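Local coordinates for cell envelope-related transcriptional attenuator domain-containing protein (PDB 4OBM) that is of uncharacterised function but belongs to the LytR-CpsA-Psr family and is a putative transcription regulator, probably connected with the cell envelope, at residues M56-D65 against K84-L92; E162-T171 against F230-S238. One frame throughout, in Å; residues are numbered along the deposited sequence.

In the fold
Interactions 1 and 2 both reach the six-strand sheet around strand 52-58 and its edge neighbour 228-230. Interaction 1 is the more buried: it sets the end of strand 52-58 and the loop residues after strand 62-63 against helix 70-90, with methyl groups and a tyrosine ring at its heart and one weak lysine bond at its margin. Interaction 2 is partly buried and joins the start of helix 164-181 to the chain running from strand 228-230 into strand 235-238; its middle is apolar, while its ends carry a hydroxyl set obliquely beside a ring and a loosely matched pair of charges. The two meet at Pro57, whose ring reaches Cys166 O and whose carbonyl oxygen packs on Pro233.

Interaction 1: residues M56-D65 against K84-L92; sequences MPYLPNAVID and KLLSSKTGL
Strand 56-58 runs at 123° to helix 84-90, their short axes no nearer than 12.8 Å, and side chains of the strand, and of the loop at Ile64, meet those of the helix. Tyr58 and Leu86 run alongside one another, pointing opposite ways, which lays Leu86 CD2 over one face of the tyrosine ring, 3.9 Å from its centroid and displaced toward the rim, in a CH-pi contact. The same methyl touches Ile64 CD1 at 3.6 Å, and that isoleucine tip also packs on Leu85 CB. With chi1 at 63°, Ile64 CG1 sits between its backbone N and carbonyl carbon, and CD1 thereby reaches these two leucines. The arrangement is an alpha/beta packing of a helix against the end of a sheet strand and the chain that follows; Trp249 of helix 246-256 also touches Tyr58, Ile64 and Lys89. Thr90 turns OG1 back onto Leu86 O, 2.6 Å away, while its CG2 lies against Tyr58 OH at 3.9 Å. A leucine in place of Tyr58 would probably leave the Leu86 methyl without its aromatic face and Thr90 CG2 without the phenolic oxygen. At the margin Lys89 curls, with CD, CE and NZ all close to Ile64 O, and gives it a weak hydrogen bond from NZ of 3.3 Å.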
loop_
_atom_site.group_PDB
_atom_site.type_symbol
_atom_site.label_atom_id
_atom_site.label_comp_id
_atom_site.label_asym_id
_atom_site.label_seq_id
_atom_site.Cartn_x
_atom_site.Cartn_y
_atom_site.Cartn_z
HETATM N N MSE A 56 -0.753 2.217 4.808
HETATM C CA MSE A 56 -1.215 1.658 6.085
HETATM C C MSE A 56 -1.281 0.164 5.989
HETATM O O MSE A 56 -2.246 -0.340 5.422
HETATM C CB MSE A 56 -2.583 2.211 6.529
HETATM C CG MSE A 56 -2.431 3.495 7.248
HETATM SE SE MSE A 56 -4.078 4.196 7.878
HETATM C CE MSE A 56 -4.504 3.011 9.212
ATOM N N PRO A 57 -0.304 -0.562 6.560
ATOM C CA PRO A 57 -0.361 -2.021 6.500
ATOM C C PRO A 57 -1.150 -2.585 7.692
ATOM O O PRO A 57 -1.320 -1.925 8.713
ATOM C CB PRO A 57 1.120 -2.421 6.535
ATOM C CG PRO A 57 1.755 -1.357 7.376
ATOM C CD PRO A 57 0.899 -0.109 7.304
ATOM N N TYR A 58 -1.651 -3.796 7.537
ATOM C CA TYR A 58 -2.459 -4.499 8.535
ATOM C C TYR A 58 -2.046 -5.944 8.567
ATOM O O TYR A 58 -1.846 -6.519 7.499
ATOM C CB TYR A 58 -3.960 -4.416 8.158
ATOM C CG TYR A 58 -4.536 -3.023 8.206
ATOM C CD1 TYR A 58 -4.494 -2.191 7.092
ATOM C CD2 TYR A 58 -5.198 -2.562 9.340
ATOM C CE1 TYR A 58 -4.989 -0.890 7.144
ATOM C CE2 TYR A 58 -5.746 -1.282 9.384
ATOM C CZ TYR A 58 -5.622 -0.444 8.289
ATOM O OH TYR A 58 -6.227 0.786 8.304
ATOM N N LEU A 59 -1.974 -6.557 9.773
ATOM C CA LEU A 59 -1.631 -7.976 9.908
ATOM C C LEU A 59 -2.783 -8.810 9.393
ATOM O O LEU A 59 -3.922 -8.358 9.504
ATOM C CB LEU A 59 -1.307 -8.354 11.367
ATOM C CG LEU A 59 0.066 -7.971 11.930
ATOM C CD1 LEU A 59 0.094 -8.222 13.444
ATOM C CD2 LEU A 59 1.196 -8.738 11.248
ATOM N N PRO A 60 -2.549 -10.004 8.800
ATOM C CA PRO A 60 -3.684 -10.812 8.324
ATOM C C PRO A 60 -4.663 -11.213 9.432
ATOM O O PRO A 60 -5.880 -11.348 9.177
ATOM C CB PRO A 60 -3.016 -12.050 7.721
ATOM C CG PRO A 60 -1.675 -12.091 8.327
ATOM C CD PRO A 60 -1.262 -10.687 8.553
ATOM N N ASN A 61 -4.146 -11.367 10.667
ATOM C CA ASN A 61 -4.951 -11.752 11.816
ATOM C C ASN A 61 -5.455 -10.511 12.554
ATOM O O ASN A 61 -5.895 -10.611 13.701
ATOM C CB ASN A 61 -4.178 -12.693 12.751
ATOM C CG ASN A 61 -2.899 -12.102 13.313
ATOM O OD1 ASN A 61 -2.239 -11.229 12.708
ATOM N ND2 ASN A 61 -2.495 -12.602 14.462
ATOM N N ALA A 62 -5.442 -9.350 11.888
ATOM C CA ALA A 62 -5.946 -8.135 12.530
ATOM C C ALA A 62 -7.479 -8.149 12.608
ATOM O O ALA A 62 -8.143 -8.459 11.615
ATOM C CB ALA A 62 -5.470 -6.899 11.787
ATOM N N VAL A 63 -8.027 -7.841 13.801
ATOM C CA VAL A 63 -9.466 -7.720 14.067
ATOM C C VAL A 63 -9.754 -6.194 14.116
ATOM O O VAL A 63 -9.213 -5.493 14.976
ATOM C CB VAL A 63 -9.906 -8.497 15.363
ATOM C CG1 VAL A 63 -11.386 -8.297 15.671
ATOM C CG2 VAL A 63 -9.588 -9.989 15.260
ATOM N N ILE A 64 -10.564 -5.682 13.169
ATOM C CA ILE A 64 -10.861 -4.242 13.060
ATOM C C ILE A 64 -12.345 -3.908 13.317
ATOM O O ILE A 64 -12.725 -2.745 13.168
ATOM C CB ILE A 64 -10.421 -3.690 11.656
ATOM C CG1 ILE A 64 -11.206 -4.346 10.497
ATOM C CG2 ILE A 64 -8.905 -3.792 11.445
ATOM C CD1 ILE A 64 -11.423 -3.465 9.326
ATOM N N ASP A 65 -13.178 -4.905 13.683
ATOM C CA ASP A 65 -14.621 -4.702 13.867
ATOM C C ASP A 65 -15.200 -5.419 15.107
ATOM O O ASP A 65 -16.375 -5.230 15.432
ATOM C CB ASP A 65 -15.377 -5.169 12.595
ATOM C CG ASP A 65 -15.164 -6.623 12.147
ATOM O OD1 ASP A 65 -14.023 -7.151 12.316
ATOM O OD2 ASP A 65 -16.112 -7.214 11.567
ATOM N N LYS A 84 -14.490 -1.806 2.751
ATOM C CA LYS A 84 -15.710 -1.207 3.339
ATOM C C LYS A 84 -15.530 -1.030 4.850
ATOM O O LYS A 84 -15.785 0.055 5.382
ATOM C CB LYS A 84 -16.931 -2.091 3.034
ATOM C CG LYS A 84 -18.261 -1.594 3.568
ATOM C CD LYS A 84 -19.362 -2.587 3.222
ATOM C CE LYS A 84 -20.660 -2.307 3.936
ATOM N NZ LYS A 84 -21.643 -3.399 3.702
ATOM N N LEU A 85 -15.051 -2.081 5.527
ATOM C CA LEU A 85 -14.819 -2.050 6.981
ATOM C C LEU A 85 -13.697 -1.063 7.335
ATOM O O LEU A 85 -13.835 -0.298 8.292
ATOM C CB LEU A 85 -14.525 -3.455 7.534
ATOM C CG LEU A 85 -15.676 -4.474 7.420
ATOM C CD1 LEU A 85 -15.187 -5.876 7.660
ATOM C CD2 LEU A 85 -16.841 -4.135 8.363
ATOM N N LEU A 86 -12.652 -1.011 6.498
ATOM C CA LEU A 86 -11.542 -0.073 6.655
ATOM C C LEU A 86 -12.012 1.356 6.400
ATOM O O LEU A 86 -11.552 2.262 7.088
ATOM C CB LEU A 86 -10.364 -0.427 5.731
ATOM C CG LEU A 86 -9.513 -1.633 6.143
ATOM C CD1 LEU A 86 -8.394 -1.851 5.157
ATOM C CD2 LEU A 86 -8.955 -1.485 7.549
ATOM N N SER A 87 -12.937 1.552 5.431
ATOM C CA SER A 87 -13.509 2.870 5.121
ATOM C C SER A 87 -14.252 3.450 6.332
ATOM O O SER A 87 -14.026 4.607 6.690
ATOM C CB SER A 87 -14.441 2.792 3.915
ATOM O OG SER A 87 -13.701 2.644 2.715
ATOM N N SER A 88 -15.113 2.639 6.975
ATOM C CA SER A 88 -15.886 3.035 8.158
ATOM C C SER A 88 -14.990 3.426 9.349
ATOM O O SER A 88 -15.337 4.337 10.093
ATOM C CB SER A 88 -16.817 1.899 8.583
ATOM O OG SER A 88 -16.098 0.831 9.184
ATOM N N LYS A 89 -13.865 2.714 9.546
ATOM C CA LYS A 89 -12.967 2.930 10.691
ATOM C C LYS A 89 -11.956 4.067 10.496
ATOM O O LYS A 89 -11.467 4.593 11.495
ATOM C CB LYS A 89 -12.202 1.627 11.024
ATOM C CG LYS A 89 -13.068 0.519 11.633
ATOM C CD LYS A 89 -13.369 0.745 13.122
ATOM C CE LYS A 89 -14.653 0.069 13.543
ATOM N NZ LYS A 89 -14.529 -0.615 14.862
ATOM N N THR A 90 -11.627 4.437 9.235
ATOM C CA THR A 90 -10.607 5.455 8.937
ATOM C C THR A 90 -11.137 6.797 8.402
ATOM O O THR A 90 -10.369 7.760 8.338
ATOM C CB THR A 90 -9.613 4.907 7.894
ATOM O OG1 THR A 90 -10.327 4.551 6.709
ATOM C CG2 THR A 90 -8.786 3.714 8.412
ATOM N N GLY A 91 -12.397 6.838 7.964
ATOM C CA GLY A 91 -12.991 8.028 7.354
ATOM C C GLY A 91 -12.610 8.161 5.889
ATOM O O GLY A 91 -12.905 9.176 5.250
ATOM N N LEU A 92 -11.929 7.116 5.354
ATOM C CA LEU A 92 -11.511 7.033 3.962
ATOM C C LEU A 92 -12.645 6.518 3.122
ATOM O O LEU A 92 -13.572 5.904 3.656
ATOM C CB LEU A 92 -10.291 6.096 3.798
ATOM C CG LEU A 92 -8.936 6.524 4.388
ATOM C CD1 LEU A 92 -7.939 5.387 4.296
ATOM C CD2 LEU A 92 -8.381 7.757 3.686
#

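Interaction 2: residues E162-T171 against F230-S238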
loop_
_atom_site.group_PDB
_atom_site.type_symbol
_atom_site.label_atom_id
_atom_site.label_comp_id
_atom_site.label_asym_id
_atom_site.label_seq_id
_atom_site.Cartn_x
_atom_site.Cartn_y
_atom_site.Cartn_z
ATOM N N GLU A 162 5.435 -7.963 16.718
ATOM C CA GLU A 162 4.385 -8.520 15.855
ATOM C C GLU A 162 4.080 -7.600 14.657
ATOM O O GLU A 162 3.606 -8.089 13.635
ATOM C CB GLU A 162 3.097 -8.826 16.640
ATOM C CG GLU A 162 2.611 -10.252 16.398
ATOM C CD GLU A 162 1.172 -10.573 16.767
ATOM O OE1 GLU A 162 0.517 -11.318 15.999
ATOM O OE2 GLU A 162 0.705 -10.103 17.830
ATOM N N LEU A 163 4.400 -6.286 14.777
ATOM C CA LEU A 163 4.179 -5.294 13.724
ATOM C C LEU A 163 5.370 -5.147 12.776
ATOM O O LEU A 163 5.235 -4.484 11.754
ATOM C CB LEU A 163 3.842 -3.924 14.334
ATOM C CG LEU A 163 2.479 -3.801 14.996
ATOM C CD1 LEU A 163 2.347 -2.445 15.679
ATOM C CD2 LEU A 163 1.344 -4.014 13.967
ATOM N N TYR A 164 6.525 -5.759 13.094
ATOM C CA TYR A 164 7.731 -5.676 12.259
ATOM C C TYR A 164 7.490 -6.057 10.773
ATOM O O TYR A 164 7.981 -5.303 9.925
ATOM C CB TYR A 164 8.899 -6.500 12.829
ATOM C CG TYR A 164 10.201 -6.152 12.146
ATOM C CD1 TYR A 164 10.912 -5.008 12.503
ATOM C CD2 TYR A 164 10.674 -6.908 11.076
ATOM C CE1 TYR A 164 12.063 -4.626 11.819
ATOM C CE2 TYR A 164 11.834 -6.546 10.395
ATOM C CZ TYR A 164 12.524 -5.401 10.768
ATOM O OH TYR A 164 13.669 -5.032 10.116
ATOM N N PRO A 165 6.752 -7.143 10.392
ATOM C CA PRO A 165 6.549 -7.412 8.946
ATOM C C PRO A 165 5.795 -6.265 8.241
ATOM O O PRO A 165 6.057 -5.990 7.071
ATOM C CB PRO A 165 5.746 -8.713 8.932
ATOM C CG PRO A 165 5.983 -9.331 10.274
ATOM C CD PRO A 165 6.090 -8.180 11.215
ATOM N N CYS A 166 4.909 -5.567 8.983
ATOM C CA CYS A 166 4.134 -4.407 8.531
ATOM C C CYS A 166 5.051 -3.206 8.345
ATOM O O CYS A 166 4.929 -2.491 7.354
ATOM C CB CYS A 166 3.016 -4.092 9.521
ATOM S SG CYS A 166 1.708 -5.336 9.576
ATOM N N LYS A 167 5.936 -2.973 9.335
ATOM C CA LYS A 167 6.916 -1.895 9.378
ATOM C C LYS A 167 7.899 -2.050 8.224
ATOM O O LYS A 167 8.189 -1.074 7.546
ATOM C CB LYS A 167 7.643 -1.871 10.739
ATOM C CG LYS A 167 6.777 -1.330 11.854
ATOM C CD LYS A 167 7.278 -1.692 13.239
ATOM C CE LYS A 167 6.385 -1.082 14.300
ATOM N NZ LYS A 167 6.979 -1.192 15.662
ATOM N N LEU A 168 8.358 -3.286 7.968
ATOM C CA LEU A 168 9.283 -3.605 6.880
ATOM C C LEU A 168 8.595 -3.372 5.544
ATOM O O LEU A 168 9.146 -2.678 4.689
ATOM C CB LEU A 168 9.772 -5.078 7.015
ATOM C CG LEU A 168 10.977 -5.565 6.189
ATOM C CD1 LEU A 168 10.562 -6.094 4.824
ATOM C CD2 LEU A 168 12.136 -4.548 6.174
ATOM N N ASN A 169 7.363 -3.908 5.380
ATOM C CA ASN A 169 6.606 -3.732 4.156
ATOM C C ASN A 169 6.322 -2.244 3.887
ATOM O O ASN A 169 6.565 -1.782 2.764
ATOM C CB ASN A 169 5.327 -4.559 4.207
ATOM C CG ASN A 169 5.506 -5.984 3.731
ATOM O OD1 ASN A 169 4.876 -6.406 2.768
ATOM N ND2 ASN A 169 6.414 -6.746 4.340
ATOM N N ALA A 170 5.884 -1.475 4.915
ATOM C CA ALA A 170 5.619 -0.036 4.753
ATOM C C ALA A 170 6.849 0.719 4.201
ATOM O O ALA A 170 6.739 1.438 3.209
ATOM C CB ALA A 170 5.182 0.572 6.082
ATOM N N THR A 171 8.013 0.487 4.819
ATOM C CA THR A 171 9.305 1.098 4.555
ATOM C C THR A 171 9.840 0.703 3.179
ATOM O O THR A 171 10.238 1.576 2.422
ATOM C CB THR A 171 10.273 0.662 5.685
ATOM O OG1 THR A 171 9.761 1.128 6.931
ATOM C CG2 THR A 171 11.684 1.180 5.492
ATOM N N PHE A 230 3.821 6.727 6.043
ATOM C CA PHE A 230 3.121 5.550 6.511
ATOM C C PHE A 230 2.738 5.705 7.961
ATOM O O PHE A 230 3.416 6.392 8.723
ATOM C CB PHE A 230 3.925 4.244 6.278
ATOM C CG PHE A 230 5.168 4.033 7.107
ATOM C CD1 PHE A 230 5.083 3.537 8.402
ATOM C CD2 PHE A 230 6.428 4.234 6.560
ATOM C CE1 PHE A 230 6.238 3.315 9.164
ATOM C CE2 PHE A 230 7.584 4.016 7.318
ATOM C CZ PHE A 230 7.484 3.553 8.616
ATOM N N TYR A 231 1.636 5.055 8.322
ATOM C CA TYR A 231 1.117 4.909 9.671
ATOM C C TYR A 231 0.954 3.401 9.942
ATOM O O TYR A 231 0.483 2.667 9.065
ATOM C CB TYR A 231 -0.207 5.672 9.879
ATOM C CG TYR A 231 -0.744 5.444 11.272
ATOM C CD1 TYR A 231 -0.137 6.036 12.375
ATOM C CD2 TYR A 231 -1.749 4.510 11.507
ATOM C CE1 TYR A 231 -0.538 5.732 13.671
ATOM C CE2 TYR A 231 -2.157 4.197 12.800
ATOM C CZ TYR A 231 -1.554 4.818 13.879
ATOM O OH TYR A 231 -1.954 4.545 15.159
ATOM N N ILE A 232 1.341 2.942 11.147
ATOM C CA ILE A 232 1.211 1.522 11.476
ATOM C C ILE A 232 0.090 1.334 12.520
ATOM O O ILE A 232 0.279 1.627 13.698
ATOM C CB ILE A 232 2.546 0.850 11.903
ATOM C CG1 ILE A 232 3.735 1.234 10.968
ATOM C CG2 ILE A 232 2.394 -0.685 12.087
ATOM C CD1 ILE A 232 3.975 0.347 9.709
ATOM N N PRO A 233 -1.077 0.809 12.086
ATOM C CA PRO A 233 -2.165 0.518 13.038
ATOM C C PRO A 233 -1.713 -0.473 14.126
ATOM O O PRO A 233 -1.174 -1.548 13.824
ATOM C CB PRO A 233 -3.280 -0.052 12.143
ATOM C CG PRO A 233 -2.915 0.350 10.756
ATOM C CD PRO A 233 -1.436 0.397 10.713
ATOM N N TYR A 234 -1.855 -0.076 15.396
ATOM C CA TYR A 234 -1.365 -0.908 16.498
ATOM C C TYR A 234 -2.495 -1.526 17.310
ATOM O O TYR A 234 -3.624 -1.032 17.299
ATOM C CB TYR A 234 -0.416 -0.105 17.413
ATOM C CG TYR A 234 -1.078 1.048 18.138
ATOM C CD1 TYR A 234 -1.723 0.856 19.357
ATOM C CD2 TYR A 234 -1.043 2.339 17.616
ATOM C CE1 TYR A 234 -2.349 1.912 20.020
ATOM C CE2 TYR A 234 -1.637 3.409 18.288
ATOM C CZ TYR A 234 -2.295 3.189 19.486
ATOM O OH TYR A 234 -2.891 4.235 20.141
ATOM N N GLY A 235 -2.162 -2.569 18.054
ATOM C CA GLY A 235 -3.146 -3.253 18.881
ATOM C C GLY A 235 -2.574 -4.232 19.875
ATOM O O GLY A 235 -1.469 -4.039 20.390
ATOM N N ASP A 236 -3.343 -5.277 20.182
ATOM C CA ASP A 236 -2.913 -6.253 21.172
ATOM C C ASP A 236 -3.252 -7.671 20.744
ATOM O O ASP A 236 -4.248 -7.903 20.058
ATOM C CB ASP A 236 -3.557 -5.945 22.539
ATOM C CG ASP A 236 -3.258 -4.551 23.073
ATOM O OD1 ASP A 236 -2.165 -4.355 23.646
ATOM O OD2 ASP A 236 -4.110 -3.650 22.895
ATOM N N LYS A 237 -2.416 -8.618 21.175
ATOM C CA LYS A 237 -2.584 -10.051 20.948
ATOM C C LYS A 237 -3.753 -10.546 21.771
ATOM O O LYS A 237 -3.894 -10.163 22.934
ATOM C CB LYS A 237 -1.300 -10.799 21.339
ATOM C CG LYS A 237 -1.145 -12.154 20.667
ATOM C CD LYS A 237 0.088 -12.907 21.173
ATOM C CE LYS A 237 1.346 -12.547 20.419
ATOM N NZ LYS A 237 2.529 -13.262 20.951
ATOM N N SER A 238 -4.610 -11.356 21.158
ATOM C CA SER A 238 -5.773 -11.968 21.789
ATOM C C SER A 238 -5.980 -13.323 21.132
ATOM O O SER A 238 -6.587 -13.418 20.067
ATOM C CB SER A 238 -6.995 -11.070 21.666
ATOM O OG SER A 238 -8.120 -11.674 22.282
#
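Residues 230-238 run in the opposite sense alongside residues 162-171, where helix 164-181 begins; Ala170 CA and Phe230 CA lie 6.4 Å apart, and Lys167 pairs with Ile232 and Leu163 with Tyr234. Ile232 is central. Its CD1 lies 3.7 Å from Lys167 CA and also touches Cys166 O and Ala170 CB, whereas CG2, anti to the backbone N, is turned to the methyls of Leu163. Leu163 CD1 continues onto Tyr234 CB. Here a helix start packs on the extended connection from edge strand 228-230 to strand 235-238 of the small three-strand sheet; Ile232 and Cys166 also rest on Pro57. Ala170 CB stands over one face of the Phe230 ring, 3.9 Å from its centroid and 21° off the normal, a CH-pi contact. Thr171 OG1 comes obliquely to Phe230 CE2 at 3.6 Å, yet its hydrogen bond goes back to Lys167 O. Lys167 CG packs crosswise on Ile232 CD1, and its NZ is held by a salt bridge to Asp161. Glu162 OE2 lies against the aliphatic part of Lys237 but 4.8 Å from its NZ. With no hydrogen bond between the segments, cohesion rests on apolar packing, to which the Glu162 and Lys237 charges probably add modest attraction.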